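Local coordinates for protein iota-carrageenase (Alteromonas sp., PDB 1H80) that hydrolyses the 1,4-beta linkages inside iota-carrageenan, a sulfated galactan of red algal cell walls, with inversion of the anomeric configuration, at residues A[62-68]-A[83-89]; A[119-125]-A[147-153]; A[130-136]-A[155-161]. All coordinates share one frame; numbering follows the deposited sequence.

Contact 1. Residues A[62-68]-A[83-89]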
loop_
_atom_site.group_PDB
_atom_site.type_symbol
_atom_site.label_atom_id
_atom_site.label_comp_id
_atom_site.label_asym_id
_atom_site.label_seq_id
_atom_site.Cartn_x
_atom_site.Cartn_y
_atom_site.Cartn_z
ATOM N N ASN A 62 -15.433 -4.322 -23.076
ATOM C CA ASN A 62 -14.171 -3.924 -23.671
ATOM C C ASN A 62 -14.220 -2.541 -24.298
ATOM O O ASN A 62 -15.161 -2.192 -25.011
ATOM C CB ASN A 62 -13.723 -4.960 -24.698
ATOM C CG ASN A 62 -13.258 -6.238 -24.046
ATOM O OD1 ASN A 62 -12.660 -6.203 -22.972
ATOM N ND2 ASN A 62 -13.515 -7.371 -24.688
ATOM N N GLY A 63 -13.187 -1.763 -24.007
ATOM C CA GLY A 63 -13.084 -0.412 -24.515
ATOM C C GLY A 63 -12.230 0.394 -23.564
ATOM O O GLY A 63 -11.720 -0.138 -22.573
ATOM N N THR A 64 -12.062 1.675 -23.865
ATOM C CA THR A 64 -11.270 2.557 -23.027
ATOM C C THR A 64 -12.207 3.571 -22.402
ATOM O O THR A 64 -12.942 4.272 -23.098
ATOM C CB THR A 64 -10.189 3.277 -23.848
ATOM O OG1 THR A 64 -9.271 2.307 -24.370
ATOM C CG2 THR A 64 -9.431 4.269 -22.976
ATOM N N TYR A 65 -12.177 3.648 -21.079
ATOM C CA TYR A 65 -13.049 4.552 -20.352
ATOM C C TYR A 65 -12.290 5.524 -19.488
ATOM O O TYR A 65 -11.210 5.221 -18.983
ATOM C CB TYR A 65 -13.988 3.748 -19.459
ATOM C CG TYR A 65 -14.766 2.720 -20.220
ATOM C CD1 TYR A 65 -15.959 3.058 -20.855
ATOM C CD2 TYR A 65 -14.288 1.419 -20.354
ATOM C CE1 TYR A 65 -16.656 2.125 -21.606
ATOM C CE2 TYR A 65 -14.976 0.479 -21.104
ATOM C CZ TYR A 65 -16.158 0.839 -21.727
ATOM O OH TYR A 65 -16.840 -0.079 -22.483
ATOM N N HIS A 66 -12.879 6.699 -19.319
ATOM C CA HIS A 66 -12.300 7.731 -18.482
ATOM C C HIS A 66 -13.242 7.961 -17.309
ATOM O O HIS A 66 -14.398 8.349 -17.492
ATOM C CB HIS A 66 -12.107 9.020 -19.282
ATOM C CG HIS A 66 -11.013 8.934 -20.298
ATOM N ND1 HIS A 66 -11.149 8.248 -21.486
ATOM C CD2 HIS A 66 -9.744 9.404 -20.279
ATOM C CE1 HIS A 66 -10.010 8.301 -22.155
ATOM N NE2 HIS A 66 -9.142 8.996 -21.445
ATOM N N PHE A 67 -12.747 7.687 -16.105
ATOM C CA PHE A 67 -13.536 7.857 -14.892
ATOM C C PHE A 67 -12.760 8.666 -13.868
ATOM O O PHE A 67 -11.531 8.702 -13.894
ATOM C CB PHE A 67 -13.836 6.511 -14.215
ATOM C CG PHE A 67 -14.544 5.514 -15.080
ATOM C CD1 PHE A 67 -15.725 5.842 -15.737
ATOM C CD2 PHE A 67 -14.058 4.212 -15.184
ATOM C CE1 PHE A 67 -16.411 4.885 -16.480
ATOM C CE2 PHE A 67 -14.739 3.249 -15.923
ATOM C CZ PHE A 67 -15.916 3.586 -16.570
ATOM N N LEU A 68 -13.493 9.290 -12.954
ATOM C CA LEU A 68 -12.889 10.030 -11.858
ATOM C C LEU A 68 -13.947 10.379 -10.824
ATOM O O LEU A 68 -15.060 10.783 -11.170
ATOM C CB LEU A 68 -12.202 11.311 -12.343
ATOM C CG LEU A 68 -11.128 11.802 -11.363
ATOM C CD1 LEU A 68 -9.935 10.852 -11.403
ATOM C CD2 LEU A 68 -10.681 13.212 -11.729
ATOM N N ASP A 83 -10.175 -6.826 -21.827
ATOM C CA ASP A 83 -9.406 -5.909 -22.664
ATOM C C ASP A 83 -9.720 -4.459 -22.334
ATOM O O ASP A 83 -9.315 -3.543 -23.049
ATOM C CB ASP A 83 -9.677 -6.178 -24.145
ATOM C CG ASP A 83 -9.180 -7.540 -24.585
ATOM O OD1 ASP A 83 -8.018 -7.875 -24.269
ATOM O OD2 ASP A 83 -9.945 -8.273 -25.250
ATOM N N VAL A 84 -10.437 -4.253 -21.238
ATOM C CA VAL A 84 -10.798 -2.909 -20.822
ATOM C C VAL A 84 -9.592 -2.123 -20.335
ATOM O O VAL A 84 -8.686 -2.667 -19.708
ATOM C CB VAL A 84 -11.845 -2.939 -19.688
ATOM C CG1 VAL A 84 -11.985 -1.546 -19.054
ATOM C CG2 VAL A 84 -13.183 -3.387 -20.247
ATOM N N ILE A 85 -9.585 -0.836 -20.658
ATOM C CA ILE A 85 -8.533 0.058 -20.215
ATOM C C ILE A 85 -9.267 1.202 -19.541
ATOM O O ILE A 85 -10.161 1.813 -20.132
ATOM C CB ILE A 85 -7.703 0.616 -21.384
ATOM C CG1 ILE A 85 -6.960 -0.522 -22.086
ATOM C CG2 ILE A 85 -6.715 1.651 -20.857
ATOM C CD1 ILE A 85 -6.216 -0.095 -23.336
ATOM N N ILE A 86 -8.924 1.456 -18.286
ATOM C CA ILE A 86 -9.543 2.534 -17.538
ATOM C C ILE A 86 -8.490 3.592 -17.259
ATOM O O ILE A 86 -7.412 3.293 -16.747
ATOM C CB ILE A 86 -10.138 2.026 -16.206
ATOM C CG1 ILE A 86 -11.385 1.186 -16.491
ATOM C CG2 ILE A 86 -10.484 3.199 -15.303
ATOM C CD1 ILE A 86 -11.965 0.502 -15.263
ATOM N N LYS A 87 -8.810 4.828 -17.615
ATOM C CA LYS A 87 -7.899 5.947 -17.408
ATOM C C LYS A 87 -8.593 7.017 -16.584
ATOM O O LYS A 87 -9.814 7.140 -16.611
ATOM C CB LYS A 87 -7.476 6.544 -18.753
ATOM C CG LYS A 87 -6.732 5.588 -19.663
ATOM C CD LYS A 87 -6.349 6.280 -20.960
ATOM C CE LYS A 87 -5.474 5.398 -21.823
ATOM N NZ LYS A 87 -4.990 6.138 -23.020
ATOM N N PRO A 88 -7.821 7.811 -15.831
ATOM C CA PRO A 88 -8.430 8.864 -15.017
ATOM C C PRO A 88 -8.814 10.078 -15.855
ATOM O O PRO A 88 -8.019 10.563 -16.664
ATOM C CB PRO A 88 -7.342 9.184 -14.002
ATOM C CG PRO A 88 -6.088 8.971 -14.790
ATOM C CD PRO A 88 -6.379 7.687 -15.546
ATOM N N THR A 89 -10.037 10.556 -15.666
ATOM C CA THR A 89 -10.502 11.727 -16.393
ATOM C C THR A 89 -9.716 12.912 -15.864
ATOM O O THR A 89 -9.487 13.022 -14.661
ATOM C CB THR A 89 -11.990 11.981 -16.145
ATOM O OG1 THR A 89 -12.735 10.812 -16.505
ATOM C CG2 THR A 89 -12.474 13.160 -16.979
#

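Contact 2. Residues A[119-125]-A[147-153]. With CA (calcium ion), chain C.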
loop_
_atom_site.group_PDB
_atom_site.type_symbol
_atom_site.label_atom_id
_atom_site.label_comp_id
_atom_site.label_asym_id
_atom_site.label_seq_id
_atom_site.Cartn_x
_atom_site.Cartn_y
_atom_site.Cartn_z
ATOM N N GLY A 119 -7.808 -10.290 -16.207
ATOM C CA GLY A 119 -7.801 -8.938 -15.680
ATOM C C GLY A 119 -7.721 -7.833 -16.702
ATOM O O GLY A 119 -7.448 -8.073 -17.873
ATOM N N PHE A 120 -7.958 -6.609 -16.245
ATOM C CA PHE A 120 -7.928 -5.462 -17.133
ATOM C C PHE A 120 -6.824 -4.510 -16.735
ATOM O O PHE A 120 -6.039 -4.787 -15.831
ATOM C CB PHE A 120 -9.268 -4.728 -17.117
ATOM C CG PHE A 120 -9.684 -4.249 -15.758
ATOM C CD1 PHE A 120 -10.268 -5.122 -14.845
ATOM C CD2 PHE A 120 -9.491 -2.923 -15.385
ATOM C CE1 PHE A 120 -10.655 -4.682 -13.583
ATOM C CE2 PHE A 120 -9.874 -2.474 -14.129
ATOM C CZ PHE A 120 -10.458 -3.353 -13.223
ATOM N N LEU A 121 -6.785 -3.370 -17.405
ATOM C CA LEU A 121 -5.751 -2.392 -17.146
ATOM C C LEU A 121 -6.259 -1.037 -16.682
ATOM O O LEU A 121 -7.223 -0.499 -17.229
ATOM C CB LEU A 121 -4.925 -2.190 -18.417
ATOM C CG LEU A 121 -3.803 -1.157 -18.351
ATOM C CD1 LEU A 121 -2.677 -1.698 -17.494
ATOM C CD2 LEU A 121 -3.300 -0.854 -19.752
ATOM N N VAL A 122 -5.618 -0.512 -15.645
ATOM C CA VAL A 122 -5.903 0.832 -15.154
ATOM C C VAL A 122 -4.621 1.519 -15.604
ATOM O O VAL A 122 -3.532 1.152 -15.164
ATOM C CB VAL A 122 -6.019 0.898 -13.626
ATOM C CG1 VAL A 122 -6.027 2.352 -13.174
ATOM C CG2 VAL A 122 -7.296 0.211 -13.180
ATOM N N ASP A 123 -4.747 2.500 -16.489
ATOM C CA ASP A 123 -3.577 3.169 -17.048
ATOM C C ASP A 123 -3.411 4.631 -16.634
ATOM O O ASP A 123 -4.264 5.471 -16.925
ATOM C CB ASP A 123 -3.655 3.056 -18.574
ATOM C CG ASP A 123 -2.383 3.484 -19.270
ATOM O OD1 ASP A 123 -1.353 3.675 -18.594
ATOM O OD2 ASP A 123 -2.418 3.611 -20.513
ATOM N N PHE A 124 -2.303 4.923 -15.955
ATOM C CA PHE A 124 -1.996 6.284 -15.513
ATOM C C PHE A 124 -0.864 6.873 -16.352
ATOM O O PHE A 124 -0.485 8.027 -16.155
ATOM C CB PHE A 124 -1.525 6.313 -14.052
ATOM C CG PHE A 124 -2.594 6.021 -13.038
ATOM C CD1 PHE A 124 -3.935 5.961 -13.396
ATOM C CD2 PHE A 124 -2.248 5.838 -11.700
ATOM C CE1 PHE A 124 -4.916 5.731 -12.436
ATOM C CE2 PHE A 124 -3.222 5.606 -10.733
ATOM C CZ PHE A 124 -4.558 5.553 -11.102
ATOM N N LYS A 125 -0.328 6.084 -17.276
ATOM C CA LYS A 125 0.799 6.527 -18.098
ATOM C C LYS A 125 0.634 7.830 -18.874
ATOM O O LYS A 125 1.601 8.578 -19.028
ATOM C CB LYS A 125 1.220 5.413 -19.065
ATOM C CG LYS A 125 1.709 4.150 -18.364
ATOM C CD LYS A 125 2.450 3.211 -19.314
ATOM C CE LYS A 125 1.590 2.780 -20.494
ATOM N NZ LYS A 125 0.368 2.042 -20.070
ATOM N N ASN A 147 -8.390 -8.595 -9.446
ATOM C CA ASN A 147 -7.954 -8.779 -10.819
ATOM C C ASN A 147 -7.753 -7.682 -11.861
ATOM O O ASN A 147 -8.528 -7.570 -12.821
ATOM C CB ASN A 147 -8.889 -9.822 -11.402
ATOM C CG ASN A 147 -8.271 -10.609 -12.523
ATOM O OD1 ASN A 147 -7.050 -10.704 -12.640
ATOM N ND2 ASN A 147 -9.124 -11.224 -13.341
ATOM N N PHE A 148 -6.685 -6.913 -11.707
ATOM C CA PHE A 148 -6.352 -5.900 -12.684
ATOM C C PHE A 148 -4.919 -5.467 -12.490
ATOM O O PHE A 148 -4.284 -5.773 -11.476
ATOM C CB PHE A 148 -7.326 -4.718 -12.617
ATOM C CG PHE A 148 -7.451 -4.092 -11.262
ATOM C CD1 PHE A 148 -6.617 -3.043 -10.890
ATOM C CD2 PHE A 148 -8.433 -4.516 -10.373
ATOM C CE1 PHE A 148 -6.765 -2.421 -9.652
ATOM C CE2 PHE A 148 -8.589 -3.902 -9.129
ATOM C CZ PHE A 148 -7.754 -2.850 -8.769
ATOM N N THR A 149 -4.402 -4.807 -13.513
ATOM C CA THR A 149 -3.039 -4.317 -13.503
ATOM C C THR A 149 -3.120 -2.804 -13.515
ATOM O O THR A 149 -3.997 -2.225 -14.157
ATOM C CB THR A 149 -2.272 -4.793 -14.752
ATOM O OG1 THR A 149 -2.165 -6.222 -14.729
ATOM C CG2 THR A 149 -0.879 -4.180 -14.796
ATOM N N ILE A 150 -2.218 -2.172 -12.781
ATOM C CA ILE A 150 -2.178 -0.726 -12.718
ATOM C C ILE A 150 -0.858 -0.270 -13.309
ATOM O O ILE A 150 0.202 -0.555 -12.754
ATOM C CB ILE A 150 -2.251 -0.228 -11.264
ATOM C CG1 ILE A 150 -3.515 -0.770 -10.592
ATOM C CG2 ILE A 150 -2.224 1.296 -11.235
ATOM C CD1 ILE A 150 -3.531 -0.585 -9.090
ATOM N N ASP A 151 -0.919 0.402 -14.454
ATOM C CA ASP A 151 0.280 0.935 -15.084
ATOM C C ASP A 151 0.432 2.335 -14.512
ATOM O O ASP A 151 -0.164 3.297 -15.001
ATOM C CB ASP A 151 0.119 1.000 -16.603
ATOM C CG ASP A 151 0.664 -0.228 -17.303
ATOM O OD1 ASP A 151 0.931 -1.245 -16.627
ATOM O OD2 ASP A 151 0.821 -0.175 -18.538
ATOM N N ASP A 152 1.224 2.432 -13.452
ATOM C CA ASP A 152 1.450 3.695 -12.768
ATOM C C ASP A 152 2.510 4.505 -13.500
ATOM O O ASP A 152 3.141 4.027 -14.446
ATOM C CB ASP A 152 1.915 3.413 -11.337
ATOM C CG ASP A 152 1.602 4.541 -10.375
ATOM O OD1 ASP A 152 1.327 5.675 -10.820
ATOM O OD2 ASP A 152 1.644 4.283 -9.155
ATOM N N ASN A 153 2.686 5.743 -13.057
ATOM C CA ASN A 153 3.687 6.634 -13.622
ATOM C C ASN A 153 4.244 7.410 -12.441
ATOM O O ASN A 153 4.302 8.639 -12.444
ATOM C CB ASN A 153 3.055 7.578 -14.644
ATOM C CG ASN A 153 4.082 8.443 -15.338
ATOM O OD1 ASN A 153 5.156 7.969 -15.711
ATOM N ND2 ASN A 153 3.757 9.715 -15.527
HETATM CA CA CA C . -6.579 -8.685 -19.922
HETATM O O HOH W 1 -4.485 -7.180 -15.954
HETATM O O HOH W 2 1.077 10.071 -15.609
HETATM O O HOH W 3 -6.668 -9.102 -22.217
HETATM O O HOH W 4 -5.658 -6.437 -20.095
HETATM O O HOH W 5 -4.223 -9.085 -20.856
HETATM O O HOH W 6 -4.624 -8.603 -18.304
#

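Contact 3. Residues A[130-136]-A[155-161]. With NA (sodium ion), chain H.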
loop_
_atom_site.group_PDB
_atom_site.type_symbol
_atom_site.label_atom_id
_atom_site.label_comp_id
_atom_site.label_asym_id
_atom_site.label_seq_id
_atom_site.Cartn_x
_atom_site.Cartn_y
_atom_site.Cartn_z
ATOM N N LYS A 130 -0.837 13.937 -11.080
ATOM C CA LYS A 130 0.100 13.152 -10.285
ATOM C C LYS A 130 -0.502 12.695 -8.956
ATOM O O LYS A 130 0.052 11.830 -8.285
ATOM C CB LYS A 130 1.377 13.951 -10.013
ATOM C CG LYS A 130 1.201 15.082 -9.021
ATOM C CD LYS A 130 2.539 15.703 -8.653
ATOM C CE LYS A 130 2.370 16.750 -7.564
ATOM N NZ LYS A 130 1.769 16.161 -6.335
ATOM N N ASN A 131 -1.633 13.280 -8.577
ATOM C CA ASN A 131 -2.293 12.928 -7.321
ATOM C C ASN A 131 -3.438 11.969 -7.601
ATOM O O ASN A 131 -4.605 12.360 -7.580
ATOM C CB ASN A 131 -2.819 14.191 -6.652
ATOM C CG ASN A 131 -1.735 15.222 -6.453
ATOM O OD1 ASN A 131 -0.695 14.926 -5.869
ATOM N ND2 ASN A 131 -1.965 16.436 -6.940
ATOM N N LEU A 132 -3.093 10.709 -7.848
ATOM C CA LEU A 132 -4.086 9.696 -8.182
ATOM C C LEU A 132 -4.027 8.398 -7.393
ATOM O O LEU A 132 -2.960 7.839 -7.171
ATOM C CB LEU A 132 -3.959 9.330 -9.660
ATOM C CG LEU A 132 -4.289 10.362 -10.734
ATOM C CD1 LEU A 132 -3.792 9.865 -12.083
ATOM C CD2 LEU A 132 -5.792 10.595 -10.761
ATOM N N ALA A 133 -5.200 7.926 -6.987
ATOM C CA ALA A 133 -5.334 6.650 -6.297
ATOM C C ALA A 133 -6.429 5.949 -7.094
ATOM O O ALA A 133 -7.281 6.609 -7.691
ATOM C CB ALA A 133 -5.774 6.853 -4.858
ATOM N N VAL A 134 -6.401 4.622 -7.135
ATOM C CA VAL A 134 -7.423 3.894 -7.874
ATOM C C VAL A 134 -8.679 3.761 -7.015
ATOM O O VAL A 134 -9.785 4.068 -7.461
ATOM C CB VAL A 134 -6.918 2.499 -8.283
ATOM C CG1 VAL A 134 -7.995 1.756 -9.050
ATOM C CG2 VAL A 134 -5.668 2.640 -9.140
ATOM N N PHE A 135 -8.498 3.307 -5.779
ATOM C CA PHE A 135 -9.607 3.151 -4.840
ATOM C C PHE A 135 -9.299 3.802 -3.505
ATOM O O PHE A 135 -8.186 3.697 -2.998
ATOM C CB PHE A 135 -9.891 1.675 -4.516
ATOM C CG PHE A 135 -10.633 0.931 -5.578
ATOM C CD1 PHE A 135 -9.950 0.264 -6.587
ATOM C CD2 PHE A 135 -12.025 0.874 -5.557
ATOM C CE1 PHE A 135 -10.641 -0.454 -7.559
ATOM C CE2 PHE A 135 -12.726 0.161 -6.525
ATOM C CZ PHE A 135 -12.031 -0.503 -7.527
ATOM N N LYS A 136 -10.289 4.482 -2.944
ATOM C CA LYS A 136 -10.152 5.034 -1.608
ATOM C C LYS A 136 -11.332 4.391 -0.895
ATOM O O LYS A 136 -12.487 4.602 -1.273
ATOM C CB LYS A 136 -10.288 6.554 -1.569
ATOM C CG LYS A 136 -10.139 7.081 -0.146
ATOM C CD LYS A 136 -10.097 8.594 -0.072
ATOM C CE LYS A 136 -9.931 9.045 1.371
ATOM N NZ LYS A 136 -9.839 10.527 1.500
ATOM N N THR A 155 3.005 8.071 -9.575
ATOM C CA THR A 155 2.075 9.052 -9.037
ATOM C C THR A 155 2.135 9.046 -7.516
ATOM O O THR A 155 2.627 8.096 -6.901
ATOM C CB THR A 155 0.622 8.738 -9.435
ATOM O OG1 THR A 155 0.261 7.446 -8.928
ATOM C CG2 THR A 155 0.460 8.760 -10.940
ATOM N N ILE A 156 1.637 10.120 -6.915
ATOM C CA ILE A 156 1.581 10.224 -5.467
ATOM C C ILE A 156 0.423 9.322 -5.046
ATOM O O ILE A 156 -0.477 9.059 -5.849
ATOM C CB ILE A 156 1.275 11.675 -5.029
ATOM C CG1 ILE A 156 2.349 12.622 -5.571
ATOM C CG2 ILE A 156 1.180 11.756 -3.516
ATOM C CD1 ILE A 156 3.764 12.293 -5.116
ATOM N N PHE A 157 0.465 8.841 -3.805
ATOM C CA PHE A 157 -0.571 7.975 -3.233
ATOM C C PHE A 157 -0.504 6.517 -3.645
ATOM O O PHE A 157 -0.245 6.193 -4.805
ATOM C CB PHE A 157 -1.973 8.492 -3.579
ATOM C CG PHE A 157 -2.276 9.839 -3.003
ATOM C CD1 PHE A 157 -2.457 9.997 -1.636
ATOM C CD2 PHE A 157 -2.342 10.954 -3.823
ATOM C CE1 PHE A 157 -2.699 11.255 -1.090
ATOM C CE2 PHE A 157 -2.583 12.217 -3.291
ATOM C CZ PHE A 157 -2.760 12.368 -1.920
ATOM N N ALA A 158 -0.742 5.639 -2.677
ATOM C CA ALA A 158 -0.780 4.214 -2.954
ATOM C C ALA A 158 -2.043 4.053 -3.788
ATOM O O ALA A 158 -2.966 4.861 -3.689
ATOM C CB ALA A 158 -0.896 3.425 -1.660
ATOM N N SER A 159 -2.099 3.004 -4.596
ATOM C CA SER A 159 -3.251 2.789 -5.456
ATOM C C SER A 159 -4.545 2.460 -4.732
ATOM O O SER A 159 -5.615 2.871 -5.165
ATOM C CB SER A 159 -2.938 1.691 -6.464
ATOM O OG SER A 159 -1.897 2.114 -7.322
ATOM N N ILE A 160 -4.446 1.708 -3.643
ATOM C CA ILE A 160 -5.625 1.346 -2.875
ATOM C C ILE A 160 -5.433 1.842 -1.453
ATOM O O ILE A 160 -4.546 1.386 -0.729
ATOM C CB ILE A 160 -5.859 -0.179 -2.890
ATOM C CG1 ILE A 160 -6.028 -0.651 -4.341
ATOM C CG2 ILE A 160 -7.104 -0.531 -2.080
ATOM C CD1 ILE A 160 -6.259 -2.131 -4.497
ATOM N N LEU A 161 -6.266 2.796 -1.067
ATOM C CA LEU A 161 -6.196 3.383 0.257
ATOM C C LEU A 161 -7.283 2.770 1.124
ATOM O O LEU A 161 -8.464 3.048 0.931
ATOM C CB LEU A 161 -6.392 4.899 0.159
ATOM C CG LEU A 161 -5.441 5.611 -0.807
ATOM C CD1 LEU A 161 -5.861 7.061 -0.977
ATOM C CD2 LEU A 161 -4.016 5.519 -0.279
HETATM NA NA NA H . -0.904 6.976 -6.868
HETATM O O HOH W 7 -0.950 4.745 -7.830
#

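Contact 1. Residues A[62-68]-A[83-89]
Phe67 and Ile86 meet on the buried face of two parallel strands, 64-67 and 85-88, with Phe67 CD2 3.7 Å from Ile86 CG2 and the tip of the isoleucine, CD1, at the edge of the ring. With CG1 anti to the carbonyl carbon (chi1 -72°), CG1 and CD1 run out alongside the ring's edge near Phe67 CE2. On the same face Val84 CG1 reaches the edge of the Tyr65 ring, 4.0 Å from CD2; branched and aromatic side chains suit this interior, and the Tyr65 hydroxyl keeps a partner there in Pro61 O. Leu68 CD1 continues the apolar row onto Pro88 CB.

The backbones are laced by alternating bonds, such as Tyr65 N to Ile85 O at 2.9 Å and Lys87 N to Tyr65 O at 2.8 Å, the latter nearly straight at 173°. The other face is more polar. Here Lys87 lies alongside His66, its CB over the imidazole face, 4.3 Å from the ring centroid, while its extended chain carries NZ onward to a long, weak ion pair with Asp126. At the far edge Asn62 OD1 accepts from Asp83 N over 2.8 Å, the donor tilted 34° from the carbonyl plane. Apolar and aromatic side chains inward and a mixed, more polar row (Thr64, Ile85, His66, Lys87) outward imply a two-faced sheet, characteristic of neighbouring coils in a right-handed parallel beta-helix.

Contact 2. Residues A[119-125]-A[147-153]
Gly119 lies against the side chain of Asn147 and gives its carbonyl O to a calcium ion at 2.3 Å. Its backbone angles call for glycine, and a CB would run into Asn147 OD1. Ser82 O, Asn118 OD1 and four waters are among the ion's other ligands.

Phe120 lays one ring face on Phe148 CB, which sits 3.5 Å from the ring centroid, almost on the normal. Both phenylalanines hold CG between backbone N and carbonyl carbon (chi1 58° and 55°), which sends the rings the same way, slid apart with planes at 29°. An alanine in place of Phe120 would take away this cover and is likely to leave a gap over Phe148 CB, with the Phe148 ring less restrained. Phe120 O accepts Thr149 N, starting the parallel ladder.

Leu121 points to the opposite face, its CD1 lying 3.7 Å from Asp151 CG. Compact Val122 fits inside, CG2 4.0 Å from Phe148 CD1, while its N and O bond to Thr149 O and Asp151 N. Asp123 starts an Asx turn: its OD1 accepts Lys125 N and, from the other face of the carboxylate, Lys125 NZ. Phe124 N bonds to Asp151 O, its ring edge meeting Asp152 OD1. Bent at chi3 and chi4, Lys125 also brings NZ to the anti lone pair of Asp151 OD2 at 2.7 Å, probably easing the repulsion between Asp123 and Asp151.

Strand 120-123 runs parallel between strands 85-88 and 143-151, the latter flanked by 177-185, while strand 132-141 packs against Phe124, Phe148 and Ile150 across the interior.

Contact 3. Residues A[130-136]-A[155-161]
Leu132 and residues 155-157 close round a sodium ion, the tight part of the contact. The ion takes Leu132 O at 2.2 Å, Ile156 O at 2.4 Å, Phe157 O, Thr155 OG1 and one water; the Leu132 and Ile156 oxygens bind it at nearly a right angle, and the cation probably offsets their repulsion. Threonine suits its place: set between backbone N and carbonyl carbon (chi1 60°), Thr155 OG1 lies 2.4 Å from the sodium ion and also hydrogen-bonds with Asp152 OD1. The bound water donates to Ser159 OG, whose other partner is Gln184 OE1; a second shell thereby positions the first.

Beyond the site, Ser159 O accepts two backbone donors, Val134 N at 2.8 Å in a bent bond (135°) and Phe135 N at 3.0 Å in a nearly straight one (168°). This double grip falls where segment 130-136 turns a corner at Val134, passing from one face to the next as coils of a parallel beta-helix do. After the corner, 135-136 and 160-161 pair in parallel, with Leu161 N bonded to Phe135 O. Small Ala133 leaves room for Leu161 CD1, 3.9 Å from its CB.

Past the ion, the end at Lys130 and Asn131 is looser and more open to solvent. Lys130 runs alongside Ile156 and curls at its last torsion to give NZ to Asn131 OD1, and Asn131 CB merely meets the edge of the Phe157 ring, 3.9 Å from CE2. Between the segments here, the firm polar link is Ile156 N to Lys130 O, at 2.7 Å.

In the fold
The three contacts join coils of the right-handed beta-helix on which this enzyme of glycosyl hydrolase family 82 is built. Contacts 1 and 2, about 10 Å apart between centres, share one parallel sheet: Ile86 N lies 2.8 Å from Leu121 O, and Ile86 O equally close to Asp123 N, both probable hydrogen bonds. Contact 3 lies about 12 Å from contact 2 and meets it through the interior, where Ile150 CD1 comes within 3.5 Å of Ser159 CB and Phe124 CZ within 3.7 Å of Val134 CG2. Leu132 CD1 also reaches Pro88 CG of contact 1, at 3.7 Å. The calcium ion of contact 2 and the sodium ion of contact 3 lie about 21 Å apart.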